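Local coordinates for selenium-binding protein (Sulfolobus tokodaii, PDB 2ECE) that is of unknown function but probably binds selenium, as a beta-propeller member of the selenium-binding protein family, at residues 79-84 and 455-460; 187-192 and 204-209; 342-347 and 367-372. One frame throughout, in Å; residues are numbered along the deposited sequence.

Interaction 1 (79-84 and 455-460); sequences NACSSA and SSDSYC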
ATOM      1  N   ASN A  79      -0.842 -11.360  10.531  1.00 17.22           N
ATOM      2  CA  ASN A  79      -2.047 -12.007  11.037  1.00 18.21           C
ATOM      3  C   ASN A  79      -2.579 -11.213  12.232  1.00 19.57           C
ATOM      4  O   ASN A  79      -3.786 -11.117  12.441  1.00 21.86           O
ATOM      5  CB  ASN A  79      -1.741 -13.446  11.477  1.00 16.87           C
ATOM      6  CG  ASN A  79      -0.804 -13.500  12.672  1.00 18.04           C
ATOM      7  OD1 ASN A  79       0.338 -13.051  12.594  1.00 15.91           O
ATOM      8  ND2 ASN A  79      -1.287 -14.047  13.787  1.00 18.41           N
ATOM      9  N   ALA A  80      -1.670 -10.647  13.020  1.00 19.98           N
ATOM     10  CA  ALA A  80      -2.058  -9.875  14.195  1.00 20.00           C
ATOM     11  C   ALA A  80      -1.081  -8.740  14.443  1.00 19.56           C
ATOM     12  O   ALA A  80       0.094  -8.818  14.076  1.00 19.49           O
ATOM     13  CB  ALA A  80      -2.126 -10.783  15.433  1.00 17.01           C
ATOM     14  N   CYS A  81      -1.572  -7.681  15.074  1.00 19.57           N
ATOM     15  CA  CYS A  81      -0.726  -6.542  15.357  1.00 18.92           C
ATOM     16  C   CYS A  81      -1.196  -5.753  16.579  1.00 18.90           C
ATOM     17  O   CYS A  81      -1.946  -6.275  17.398  1.00 18.63           O
ATOM     18  CB  CYS A  81      -0.638  -5.659  14.114  1.00 19.65           C
ATOM     19  SG  CYS A  81      -2.205  -5.081  13.388  1.00 24.14           S
ATOM     20  N   SER A  82      -0.758  -4.501  16.702  1.00 18.35           N
ATOM     21  CA  SER A  82      -1.119  -3.677  17.858  1.00 19.35           C
ATOM     22  C   SER A  82      -2.614  -3.604  18.172  1.00 19.67           C
ATOM     23  O   SER A  82      -3.006  -3.380  19.322  1.00 17.49           O
ATOM     24  CB  SER A  82      -0.556  -2.263  17.688  1.00 18.09           C
ATOM     25  OG  SER A  82       0.864  -2.292  17.695  1.00 20.12           O
ATOM     26  N   SER A  83      -3.446  -3.792  17.153  1.00 19.00           N
ATOM     27  CA  SER A  83      -4.892  -3.745  17.334  1.00 20.42           C
ATOM     28  C   SER A  83      -5.371  -4.803  18.328  1.00 21.52           C
ATOM     29  O   SER A  83      -6.479  -4.700  18.852  1.00 23.02           O
ATOM     30  CB  SER A  83      -5.595  -3.949  15.993  1.00 19.11           C
ATOM     31  OG  SER A  83      -5.245  -5.210  15.432  1.00 19.91           O
ATOM     32  N   ALA A  84      -4.538  -5.811  18.587  1.00 21.61           N
ATOM     33  CA  ALA A  84      -4.897  -6.881  19.521  1.00 22.71           C
ATOM     34  C   ALA A  84      -5.015  -6.380  20.961  1.00 22.75           C
ATOM     35  O   ALA A  84      -5.624  -7.041  21.806  1.00 22.83           O
ATOM     36  CB  ALA A  84      -3.868  -8.009  19.455  1.00 21.50           C
ATOM     37  N   SER A 455       2.393   1.497   8.249  1.00 24.45           N
ATOM     38  CA  SER A 455       1.144   1.173   7.560  1.00 24.04           C
ATOM     39  C   SER A 455       0.642  -0.229   7.882  1.00 23.62           C
ATOM     40  O   SER A 455      -0.345  -0.690   7.310  1.00 24.79           O
ATOM     41  CB  SER A 455       1.312   1.306   6.041  1.00 24.35           C
ATOM     42  OG  SER A 455       2.001   0.194   5.492  1.00 23.90           O
ATOM     43  N   SER A 456       1.308  -0.891   8.816  1.00 22.77           N
ATOM     44  CA  SER A 456       0.943  -2.249   9.190  1.00 23.11           C
ATOM     45  C   SER A 456       0.059  -2.353  10.427  1.00 23.26           C
ATOM     46  O   SER A 456      -0.683  -3.324  10.570  1.00 20.99           O
ATOM     47  CB  SER A 456       2.205  -3.070   9.441  1.00 22.76           C
ATOM     48  OG  SER A 456       2.868  -2.607  10.606  1.00 23.82           O
ATOM     49  N   ASP A 457       0.147  -1.358  11.314  1.00 22.04           N
ATOM     50  CA  ASP A 457      -0.597  -1.357  12.573  1.00 22.72           C
ATOM     51  C   ASP A 457      -1.512  -0.162  12.802  1.00 21.84           C
ATOM     52  O   ASP A 457      -1.242   0.942  12.341  1.00 22.36           O
ATOM     53  CB  ASP A 457       0.375  -1.388  13.760  1.00 22.41           C
ATOM     54  CG  ASP A 457       1.137  -2.684  13.874  1.00 23.44           C
ATOM     55  OD1 ASP A 457       1.678  -3.151  12.850  1.00 23.58           O
ATOM     56  OD2 ASP A 457       1.205  -3.223  14.997  1.00 20.63           O
ATOM     57  N   SER A 458      -2.598  -0.399  13.529  1.00 23.11           N
ATOM     58  CA  SER A 458      -3.514   0.670  13.911  1.00 24.83           C
ATOM     59  C   SER A 458      -3.548   0.540  15.434  1.00 23.74           C
ATOM     60  O   SER A 458      -3.316  -0.542  15.970  1.00 24.34           O
ATOM     61  CB  SER A 458      -4.908   0.489  13.291  1.00 25.04           C
ATOM     62  OG  SER A 458      -5.463  -0.770  13.608  1.00 32.63           O
ATOM     63  N   TYR A 459      -3.815   1.633  16.132  1.00 23.98           N
ATOM     64  CA  TYR A 459      -3.795   1.589  17.589  1.00 24.69           C
ATOM     65  C   TYR A 459      -5.117   1.964  18.258  1.00 25.27           C
ATOM     66  O   TYR A 459      -5.948   2.661  17.668  1.00 24.16           O
ATOM     67  CB  TYR A 459      -2.662   2.495  18.072  1.00 22.66           C
ATOM     68  CG  TYR A 459      -1.387   2.289  17.278  1.00 23.10           C
ATOM     69  CD1 TYR A 459      -1.143   3.013  16.106  1.00 23.85           C
ATOM     70  CD2 TYR A 459      -0.462   1.317  17.651  1.00 23.99           C
ATOM     71  CE1 TYR A 459      -0.014   2.767  15.324  1.00 23.83           C
ATOM     72  CE2 TYR A 459       0.673   1.062  16.876  1.00 24.05           C
ATOM     73  CZ  TYR A 459       0.886   1.787  15.716  1.00 23.64           C
ATOM     74  OH  TYR A 459       1.988   1.518  14.942  1.00 24.91           O
ATOM     75  N   CYS A 460      -5.314   1.484  19.485  1.00 24.00           N
ATOM     76  CA  CYS A 460      -6.536   1.792  20.217  1.00 23.69           C
ATOM     77  C   CYS A 460      -6.332   2.782  21.358  1.00 22.02           C
ATOM     78  O   CYS A 460      -7.278   3.117  22.064  1.00 20.94           O
ATOM     79  CB  CYS A 460      -7.185   0.514  20.756  1.00 24.09           C
ATOM     80  SG  CYS A 460      -8.393  -0.191  19.592  1.00 26.43           S
TER
HETATM   81  O   HOH W   1      -3.516  -0.801  20.457  1.00 22.35           O

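Interaction 2 (187-192 and 204-209); sequences QYLAYD and SSEWAV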
ATOM      1  N   GLN A 187     -22.089   1.161  -2.855  1.00 22.61           N
ATOM      2  CA  GLN A 187     -20.656   0.950  -3.055  1.00 21.06           C
ATOM      3  C   GLN A 187     -20.530  -0.229  -4.019  1.00 20.69           C
ATOM      4  O   GLN A 187     -21.206  -1.248  -3.856  1.00 20.32           O
ATOM      5  CB  GLN A 187     -19.963   0.622  -1.727  1.00 20.41           C
ATOM      6  CG  GLN A 187     -18.528   0.108  -1.885  1.00 20.08           C
ATOM      7  CD  GLN A 187     -18.461  -1.407  -2.022  1.00 20.58           C
ATOM      8  OE1 GLN A 187     -17.686  -1.943  -2.819  1.00 22.17           O
ATOM      9  NE2 GLN A 187     -19.264  -2.102  -1.234  1.00 18.86           N
ATOM     10  N   TYR A 188     -19.670  -0.093  -5.020  1.00 20.58           N
ATOM     11  CA  TYR A 188     -19.485  -1.152  -6.008  1.00 21.62           C
ATOM     12  C   TYR A 188     -17.996  -1.409  -6.248  1.00 20.85           C
ATOM     13  O   TYR A 188     -17.539  -2.557  -6.229  1.00 20.43           O
ATOM     14  CB  TYR A 188     -20.202  -0.749  -7.301  1.00 23.42           C
ATOM     15  CG  TYR A 188     -20.126  -1.745  -8.432  1.00 24.35           C
ATOM     16  CD1 TYR A 188     -19.108  -1.673  -9.382  1.00 23.77           C
ATOM     17  CD2 TYR A 188     -21.091  -2.747  -8.572  1.00 25.38           C
ATOM     18  CE1 TYR A 188     -19.047  -2.567 -10.446  1.00 24.60           C
ATOM     19  CE2 TYR A 188     -21.038  -3.652  -9.633  1.00 25.04           C
ATOM     20  CZ  TYR A 188     -20.016  -3.552 -10.565  1.00 25.54           C
ATOM     21  OH  TYR A 188     -19.957  -4.436 -11.616  1.00 25.33           O
ATOM     22  N   LEU A 189     -17.244  -0.337  -6.460  1.00 20.35           N
ATOM     23  CA  LEU A 189     -15.804  -0.429  -6.678  1.00 20.63           C
ATOM     24  C   LEU A 189     -15.069  -0.545  -5.338  1.00 20.74           C
ATOM     25  O   LEU A 189     -15.630  -0.253  -4.283  1.00 21.70           O
ATOM     26  CB  LEU A 189     -15.316   0.816  -7.420  1.00 20.23           C
ATOM     27  CG  LEU A 189     -15.031   0.768  -8.928  1.00 23.47           C
ATOM     28  CD1 LEU A 189     -15.831  -0.316  -9.630  1.00 19.86           C
ATOM     29  CD2 LEU A 189     -15.321   2.145  -9.508  1.00 19.81           C
ATOM     30  N   ALA A 190     -13.809  -0.969  -5.388  1.00 20.23           N
ATOM     31  CA  ALA A 190     -13.006  -1.119  -4.178  1.00 19.99           C
ATOM     32  C   ALA A 190     -11.530  -1.006  -4.528  1.00 19.22           C
ATOM     33  O   ALA A 190     -11.170  -0.886  -5.705  1.00 17.58           O
ATOM     34  CB  ALA A 190     -13.272  -2.496  -3.533  1.00 18.75           C
ATOM     35  N   TYR A 191     -10.689  -0.998  -3.495  1.00 18.64           N
ATOM     36  CA  TYR A 191      -9.232  -0.983  -3.683  1.00 18.64           C
ATOM     37  C   TYR A 191      -8.525  -1.142  -2.337  1.00 17.53           C
ATOM     38  O   TYR A 191      -8.064  -2.229  -1.989  1.00 16.32           O
ATOM     39  CB  TYR A 191      -8.776   0.330  -4.299  1.00 16.59           C
ATOM     40  CG  TYR A 191      -7.282   0.385  -4.546  1.00 16.85           C
ATOM     41  CD1 TYR A 191      -6.414   1.092  -3.704  1.00 17.11           C
ATOM     42  CD2 TYR A 191      -6.727  -0.341  -5.598  1.00 19.14           C
ATOM     43  CE1 TYR A 191      -5.020   1.058  -3.913  1.00 17.53           C
ATOM     44  CE2 TYR A 191      -5.355  -0.382  -5.812  1.00 18.90           C
ATOM     45  CZ  TYR A 191      -4.508   0.315  -4.972  1.00 18.09           C
ATOM     46  OH  TYR A 191      -3.157   0.262  -5.202  1.00 18.04           O
ATOM     47  N   ASP A 192      -8.635  -0.113  -1.508  1.00 17.43           N
ATOM     48  CA  ASP A 192      -7.961  -0.132  -0.209  1.00 16.64           C
ATOM     49  C   ASP A 192      -8.987   0.139   0.877  1.00 16.71           C
ATOM     50  O   ASP A 192     -10.144   0.437   0.591  1.00 17.09           O
ATOM     51  CB  ASP A 192      -6.830   0.922  -0.157  1.00 15.90           C
ATOM     52  CG  ASP A 192      -5.996   0.822   1.115  1.00 16.27           C
ATOM     53  OD1 ASP A 192      -5.687  -0.316   1.538  1.00 15.07           O
ATOM     54  OD2 ASP A 192      -5.636   1.877   1.682  1.00 16.63           O
ATOM     55  N   SER A 204     -13.239   2.913   2.876  1.00 15.82           N
ATOM     56  CA  SER A 204     -12.818   2.107   1.737  1.00 16.38           C
ATOM     57  C   SER A 204     -12.740   3.008   0.506  1.00 18.17           C
ATOM     58  O   SER A 204     -13.459   4.013   0.420  1.00 17.17           O
ATOM     59  CB  SER A 204     -13.814   0.961   1.496  1.00 18.93           C
ATOM     60  OG  SER A 204     -15.111   1.450   1.178  1.00 20.03           O
ATOM     61  N   SER A 205     -11.881   2.642  -0.444  1.00 16.90           N
ATOM     62  CA  SER A 205     -11.685   3.447  -1.654  1.00 17.57           C
ATOM     63  C   SER A 205     -12.140   2.783  -2.959  1.00 17.30           C
ATOM     64  O   SER A 205     -12.877   1.798  -2.938  1.00 16.86           O
ATOM     65  CB  SER A 205     -10.210   3.857  -1.760  1.00 15.82           C
ATOM     66  OG  SER A 205      -9.366   2.722  -1.755  1.00 15.75           O
ATOM     67  N   GLU A 206     -11.699   3.324  -4.094  1.00 18.09           N
ATOM     68  CA  GLU A 206     -12.120   2.783  -5.389  1.00 19.03           C
ATOM     69  C   GLU A 206     -11.091   2.920  -6.513  1.00 19.82           C
ATOM     70  O   GLU A 206     -10.591   4.013  -6.789  1.00 19.02           O
ATOM     71  CB  GLU A 206     -13.397   3.478  -5.881  1.00 19.81           C
ATOM     72  CG  GLU A 206     -14.569   3.587  -4.908  1.00 19.79           C
ATOM     73  CD  GLU A 206     -15.747   4.330  -5.541  1.00 21.62           C
ATOM     74  OE1 GLU A 206     -15.494   5.175  -6.424  1.00 22.17           O
ATOM     75  OE2 GLU A 206     -16.913   4.087  -5.160  1.00 22.16           O
ATOM     76  N   TRP A 207     -10.796   1.802  -7.169  1.00 18.39           N
ATOM     77  CA  TRP A 207      -9.883   1.812  -8.302  1.00 20.13           C
ATOM     78  C   TRP A 207     -10.758   1.451  -9.502  1.00 20.28           C
ATOM     79  O   TRP A 207     -11.354   2.333 -10.112  1.00 21.21           O
ATOM     80  CB  TRP A 207      -8.760   0.791  -8.110  1.00 18.23           C
ATOM     81  CG  TRP A 207      -7.657   0.888  -9.136  1.00 18.87           C
ATOM     82  CD1 TRP A 207      -7.293   1.997  -9.854  1.00 19.10           C
ATOM     83  CD2 TRP A 207      -6.714  -0.137  -9.479  1.00 18.67           C
ATOM     84  NE1 TRP A 207      -6.177   1.725 -10.614  1.00 19.85           N
ATOM     85  CE2 TRP A 207      -5.800   0.425 -10.404  1.00 19.67           C
ATOM     86  CE3 TRP A 207      -6.546  -1.472  -9.091  1.00 18.00           C
ATOM     87  CZ2 TRP A 207      -4.738  -0.304 -10.946  1.00 19.81           C
ATOM     88  CZ3 TRP A 207      -5.486  -2.199  -9.632  1.00 18.95           C
ATOM     89  CH2 TRP A 207      -4.596  -1.612 -10.548  1.00 21.07           C
ATOM     90  N   ALA A 208     -10.860   0.160  -9.807  1.00 21.65           N
ATOM     91  CA  ALA A 208     -11.682  -0.330 -10.913  1.00 22.96           C
ATOM     92  C   ALA A 208     -11.766  -1.842 -10.741  1.00 23.70           C
ATOM     93  O   ALA A 208     -10.993  -2.403  -9.972  1.00 23.21           O
ATOM     94  CB  ALA A 208     -11.037   0.016 -12.252  1.00 22.85           C
ATOM     95  N   VAL A 209     -12.695  -2.501 -11.433  1.00 22.33           N
ATOM     96  CA  VAL A 209     -12.823  -3.951 -11.303  1.00 21.76           C
ATOM     97  C   VAL A 209     -11.720  -4.662 -12.081  1.00 22.53           C
ATOM     98  O   VAL A 209     -11.079  -4.068 -12.948  1.00 23.41           O
ATOM     99  CB  VAL A 209     -14.196  -4.462 -11.807  1.00 21.65           C
ATOM    100  CG1 VAL A 209     -15.319  -3.759 -11.057  1.00 20.73           C
ATOM    101  CG2 VAL A 209     -14.317  -4.256 -13.308  1.00 20.49           C
TER
HETATM  102  O   HOH W   2     -14.895   0.633  -1.612  1.00 17.30           O
HETATM  103  O   HOH W   3     -18.470   2.209  -6.234  1.00 21.49           O

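Interaction 3 (342-347 and 367-372); sequences IGEVRQ and IFHRAD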
ATOM      1  N   ILE A 342       6.511  11.208 -12.596  1.00 24.43           N
ATOM      2  CA  ILE A 342       7.633  12.132 -12.635  1.00 24.34           C
ATOM      3  C   ILE A 342       8.933  11.548 -12.070  1.00 25.52           C
ATOM      4  O   ILE A 342      10.011  11.774 -12.628  1.00 25.84           O
ATOM      5  CB  ILE A 342       7.258  13.440 -11.905  1.00 24.19           C
ATOM      6  CG1 ILE A 342       6.311  14.246 -12.800  1.00 23.58           C
ATOM      7  CG2 ILE A 342       8.514  14.229 -11.540  1.00 25.15           C
ATOM      8  CD1 ILE A 342       5.572  15.344 -12.094  1.00 26.54           C
ATOM      9  N   GLY A 343       8.833  10.796 -10.973  1.00 24.98           N
ATOM     10  CA  GLY A 343      10.013  10.188 -10.376  1.00 24.99           C
ATOM     11  C   GLY A 343      10.492  10.836  -9.088  1.00 25.91           C
ATOM     12  O   GLY A 343      11.648  11.258  -8.987  1.00 26.62           O
ATOM     13  N   GLU A 344       9.621  10.901  -8.085  1.00 26.50           N
ATOM     14  CA  GLU A 344       9.999  11.519  -6.818  1.00 25.91           C
ATOM     15  C   GLU A 344       9.323  10.898  -5.598  1.00 26.12           C
ATOM     16  O   GLU A 344       8.344  10.155  -5.708  1.00 23.10           O
ATOM     17  CB  GLU A 344       9.631  13.012  -6.815  1.00 26.77           C
ATOM     18  CG  GLU A 344      10.192  13.873  -7.946  1.00 28.31           C
ATOM     19  CD  GLU A 344       9.654  15.306  -7.899  1.00 30.30           C
ATOM     20  OE1 GLU A 344       8.807  15.600  -7.025  1.00 31.66           O
ATOM     21  OE2 GLU A 344      10.069  16.138  -8.733  1.00 29.22           O
ATOM     22  N   VAL A 345       9.883  11.214  -4.437  1.00 24.55           N
ATOM     23  CA  VAL A 345       9.322  10.831  -3.155  1.00 23.34           C
ATOM     24  C   VAL A 345       9.380  12.184  -2.468  1.00 23.98           C
ATOM     25  O   VAL A 345      10.429  12.840  -2.477  1.00 23.85           O
ATOM     26  CB  VAL A 345      10.187   9.838  -2.348  1.00 22.71           C
ATOM     27  CG1 VAL A 345       9.571   9.652  -0.969  1.00 21.28           C
ATOM     28  CG2 VAL A 345      10.259   8.487  -3.050  1.00 20.68           C
ATOM     29  N   ARG A 346       8.254  12.621  -1.919  1.00 24.88           N
ATOM     30  CA  ARG A 346       8.186  13.901  -1.234  1.00 24.97           C
ATOM     31  C   ARG A 346       7.784  13.707   0.219  1.00 27.50           C
ATOM     32  O   ARG A 346       7.169  12.696   0.582  1.00 26.29           O
ATOM     33  CB  ARG A 346       7.162  14.817  -1.910  1.00 25.04           C
ATOM     34  CG  ARG A 346       7.476  15.165  -3.351  1.00 24.61           C
ATOM     35  CD  ARG A 346       6.455  16.152  -3.896  1.00 25.35           C
ATOM     36  NE  ARG A 346       6.768  16.561  -5.262  1.00 24.85           N
ATOM     37  CZ  ARG A 346       6.184  17.574  -5.892  1.00 23.96           C
ATOM     38  NH1 ARG A 346       5.249  18.292  -5.285  1.00 22.85           N
ATOM     39  NH2 ARG A 346       6.542  17.872  -7.131  1.00 25.69           N
ATOM     40  N   GLN A 347       8.140  14.687   1.043  1.00 26.96           N
ATOM     41  CA  GLN A 347       7.812  14.687   2.458  1.00 26.61           C
ATOM     42  C   GLN A 347       7.053  15.977   2.738  1.00 27.91           C
ATOM     43  O   GLN A 347       7.557  17.067   2.478  1.00 29.87           O
ATOM     44  CB  GLN A 347       9.082  14.655   3.311  1.00 24.77           C
ATOM     45  CG  GLN A 347       8.820  14.840   4.801  1.00 23.36           C
ATOM     46  CD  GLN A 347      10.078  15.166   5.584  1.00 25.11           C
ATOM     47  OE1 GLN A 347      10.506  14.400   6.452  1.00 27.08           O
ATOM     48  NE2 GLN A 347      10.678  16.306   5.279  1.00 25.01           N
ATOM     49  N   ILE A 367       9.755   8.973 -15.508  1.00 30.47           N
ATOM     50  CA  ILE A 367       9.728   9.280 -16.931  1.00 30.51           C
ATOM     51  C   ILE A 367      10.270  10.699 -17.118  1.00 32.20           C
ATOM     52  O   ILE A 367      10.899  11.006 -18.132  1.00 32.28           O
ATOM     53  CB  ILE A 367       8.294   9.203 -17.491  1.00 30.15           C
ATOM     54  CG1 ILE A 367       7.763   7.773 -17.374  1.00 28.76           C
ATOM     55  CG2 ILE A 367       8.275   9.660 -18.939  1.00 28.92           C
ATOM     56  CD1 ILE A 367       6.273   7.649 -17.624  1.00 28.64           C
ATOM     57  N   PHE A 368      10.035  11.558 -16.127  1.00 31.94           N
ATOM     58  CA  PHE A 368      10.500  12.937 -16.203  1.00 33.98           C
ATOM     59  C   PHE A 368      11.962  13.118 -15.806  1.00 34.19           C
ATOM     60  O   PHE A 368      12.754  13.627 -16.594  1.00 34.76           O
ATOM     61  CB  PHE A 368       9.629  13.851 -15.336  1.00 34.28           C
ATOM     62  CG  PHE A 368       9.960  15.313 -15.481  1.00 37.13           C
ATOM     63  CD1 PHE A 368       9.663  15.996 -16.660  1.00 37.96           C
ATOM     64  CD2 PHE A 368      10.591  16.003 -14.448  1.00 37.41           C
ATOM     65  CE1 PHE A 368       9.991  17.344 -16.809  1.00 38.41           C
ATOM     66  CE2 PHE A 368      10.925  17.353 -14.586  1.00 38.86           C
ATOM     67  CZ  PHE A 368      10.624  18.024 -15.768  1.00 38.24           C
ATOM     68  N   HIS A 369      12.323  12.697 -14.594  1.00 33.86           N
ATOM     69  CA  HIS A 369      13.696  12.848 -14.102  1.00 33.66           C
ATOM     70  C   HIS A 369      14.718  11.835 -14.625  1.00 34.31           C
ATOM     71  O   HIS A 369      15.885  12.180 -14.808  1.00 31.82           O
ATOM     72  CB  HIS A 369      13.738  12.784 -12.570  1.00 33.46           C
ATOM     73  CG  HIS A 369      13.008  13.896 -11.883  1.00 35.03           C
ATOM     74  ND1 HIS A 369      13.295  15.226 -12.099  1.00 34.95           N
ATOM     75  CD2 HIS A 369      12.037  13.869 -10.939  1.00 35.11           C
ATOM     76  CE1 HIS A 369      12.535  15.972 -11.317  1.00 35.48           C
ATOM     77  NE2 HIS A 369      11.762  15.173 -10.603  1.00 34.15           N
ATOM     78  N   ARG A 370      14.296  10.592 -14.849  1.00 34.31           N
ATOM     79  CA  ARG A 370      15.226   9.556 -15.302  1.00 34.84           C
ATOM     80  C   ARG A 370      16.460   9.593 -14.397  1.00 33.73           C
ATOM     81  O   ARG A 370      17.586   9.352 -14.836  1.00 32.39           O
ATOM     82  CB  ARG A 370      15.647   9.801 -16.754  1.00 37.73           C
ATOM     83  CG  ARG A 370      15.036   8.827 -17.748  1.00 42.90           C
ATOM     84  CD  ARG A 370      13.561   9.111 -17.976  1.00 46.22           C
ATOM     85  NE  ARG A 370      12.868   8.026 -18.679  1.00 49.31           N
ATOM     86  CZ  ARG A 370      12.510   6.873 -18.116  1.00 51.23           C
ATOM     87  NH1 ARG A 370      12.782   6.648 -16.835  1.00 50.91           N
ATOM     88  NH2 ARG A 370      11.869   5.950 -18.828  1.00 50.19           N
ATOM     89  N   ALA A 371      16.228   9.893 -13.124  1.00 33.08           N
ATOM     90  CA  ALA A 371      17.294  10.006 -12.138  1.00 32.17           C
ATOM     91  C   ALA A 371      17.886   8.680 -11.681  1.00 32.48           C
ATOM     92  O   ALA A 371      17.166   7.789 -11.226  1.00 32.89           O
ATOM     93  CB  ALA A 371      16.788  10.788 -10.926  1.00 32.24           C
ATOM     94  N   ASP A 372      19.204   8.555 -11.810  1.00 30.75           N
ATOM     95  CA  ASP A 372      19.891   7.349 -11.376  1.00 31.63           C
ATOM     96  C   ASP A 372      20.187   7.489  -9.892  1.00 30.90           C
ATOM     97  O   ASP A 372      20.085   8.579  -9.334  1.00 30.93           O
ATOM     98  CB  ASP A 372      21.201   7.150 -12.143  1.00 33.70           C
ATOM     99  CG  ASP A 372      20.975   6.742 -13.586  1.00 35.46           C
ATOM    100  OD1 ASP A 372      19.892   6.198 -13.893  1.00 36.60           O
ATOM    101  OD2 ASP A 372      21.890   6.946 -14.407  1.00 38.37           O
TER

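Interaction 1 (79-84 and 455-460)
Asp-457 lays its carboxylate against Cys-81 and Ser-82, with its OD2 only 3.2 Å from CB of Cys-81. CG lies anti to the carbonyl carbon of Asp-457 (chi1 -68°), which brings the group to the start of the 3-10 segment, where two donors of one residue converge on a single oxygen. The backbone N of Ser-82 reaches OD2 of Asp-457 at 2.9 Å, nearly straight at the hydrogen (166°) but from above the carboxylate plane. OG of Ser-82, also 2.9 Å from that OD2, uses the anti lone pair. Arg-95 adds a salt bridge to OD2, so the acid is likely to stay ionised although buried. The other oxygen is held from within the tail: OG of Ser-456 donates to OD1 of Asp-457 at 2.6 Å, again on the anti lone pair, and bonds to N of Asp-453 as well. Donors at both oxygens thus fix the rotation of the carboxylate. OG of Ser-82, which also bonds to N of Tyr-13, lies obliquely to the ring of Tyr-459, 3.5 Å from its CE2. An alanine in place of Asp-457 would remove both acceptor oxygens and would probably loosen the 3-10 start while leaving Arg-95 without this counter-charge. Further along, a water links O of Ser-82 to N of Cys-460. Disulfides Cys-81 to Cys-145 and Cys-86 to Cys-460 reinforce the same region, a C-terminal tail crossing onto the neighbouring blade beside the ring closure of a beta-propeller.

Interaction 2 (187-192 and 204-209)
The rings of Tyr-191 and Trp-207 meet obliquely, their planes at 75° and the centroid of the tyrosine 5.2 Å from that of the five-membered ring. CE2 of Tyr-191 sits above one face of the indole, offset toward its rim, while CD2 of Tyr-191 presses on CB of Trp-207 at 3.4 Å. Both side chains have CG anti to the backbone N, and Tyr-191 also meets the ring of His-141. In the plane of the tyrosine, at its edge, lies OG of Ser-205, which accepts from N of Asp-192 at 2.9 Å and bonds to O of Leu-254. The backbones pair beside it: N of Ser-205 donates to O of Asp-192 at 3.0 Å. This pair prolongs the hairpin of strands 193-196 and 201-204, the first two of a propeller blade, and the carboxylate of Asp-192 reaches Thr-142 and Leu-256 in the blades flanking it. Taken end to end, 188-192 and 204-209 run 116° apart, and N of Trp-207 donates to O of Ala-190 at 3.1 Å, from above the carbonyl plane. On the far flank Leu-189 is wedged between two partners: its CB packs on CB of Glu-206 at 3.6 Å, and its CD1 meets CG1 of Val-209 at 3.8 Å, those side chains crossing at about a right angle. A water joins N of Leu-189 to OE2 of Glu-206, 2.7 Å from that oxygen, which His-231 also binds.

Interaction 3 (342-347 and 367-372)
The backbone of 367-372 meets the turn before strand 344-349 through one bond, N of His-369 to O of Ile-342, 3.2 Å long with 168° at the hydrogen and nearly along the C=O axis. Gly-343, at positive phi, and Glu-344 both face Leu-339, which makes a G1 beta bulge in the hairpin of strands 334-339 and 344-349, the central pair of a four-stranded propeller blade. Arg-370 and Ala-371 form a second G1 bulge opposite Gly-365, so a bulge lies in each of the segments that meet.

His-369 carries the side-chain contact. Its CG is anti to the carbonyl carbon (chi1 -64°), and the imidazole reaches Glu-344 edge-on: NE2 of His-369 donates to OE2 of Glu-344 at 2.7 Å, on the anti lone pair, with the donor straight in line. Carboxylate and imidazole planes are 18° apart, close to coplanar. The extended chain of Glu-344 puts its other oxygen in the grip of Arg-346, whose NE lies 2.9 Å from OE1 of Glu-344 while NH2 reaches the same OE1, with OE1 in the guanidinium plane, a side-on salt bridge to one oxygen. Arg-346, Glu-344 and His-369 thus form a hydrogen-bonded row, in which the arginine would probably keep the glutamate charged and the glutamate would favour a proton on NE2.

Ile-342 and Phe-368 pack against the imidazole as well. CG2 of Ile-342, anti to its backbone N, approaches NE2 of His-369 to 3.5 Å, and Ile-342 runs side by side with Phe-368, CG2 to CB at 4.0 Å. CD2 of Phe-368 lies 3.6 Å above one face of the His-369 imidazole, offset toward its rim, while O of Gly-343 sits at the ring edge, near its plane, 3.3 Å from CD2 of His-369.

Overall arrangement
From the N terminus the chain first enters interaction 1 at 79-84, in the loop after strand 77-78, but that contact closes only when the tail at 455-460 returns, 371 residues on. The other two fall within this span and follow one another without crossing. Interaction 2 closes a short excursion, joining 187-192 to 204-209 round the opening hairpin of one blade; interaction 3 later joins the turn before strand 344-349 to the loop that leaves strand 357-363 for the next blade. Interactions 1 and 3 lie on opposite sides of the chain's centre, their centres 32 Å apart. Thus two contacts are short-range, at one blade each, while interaction 1 ties the C-terminal tail to the blade that follows the ring closure.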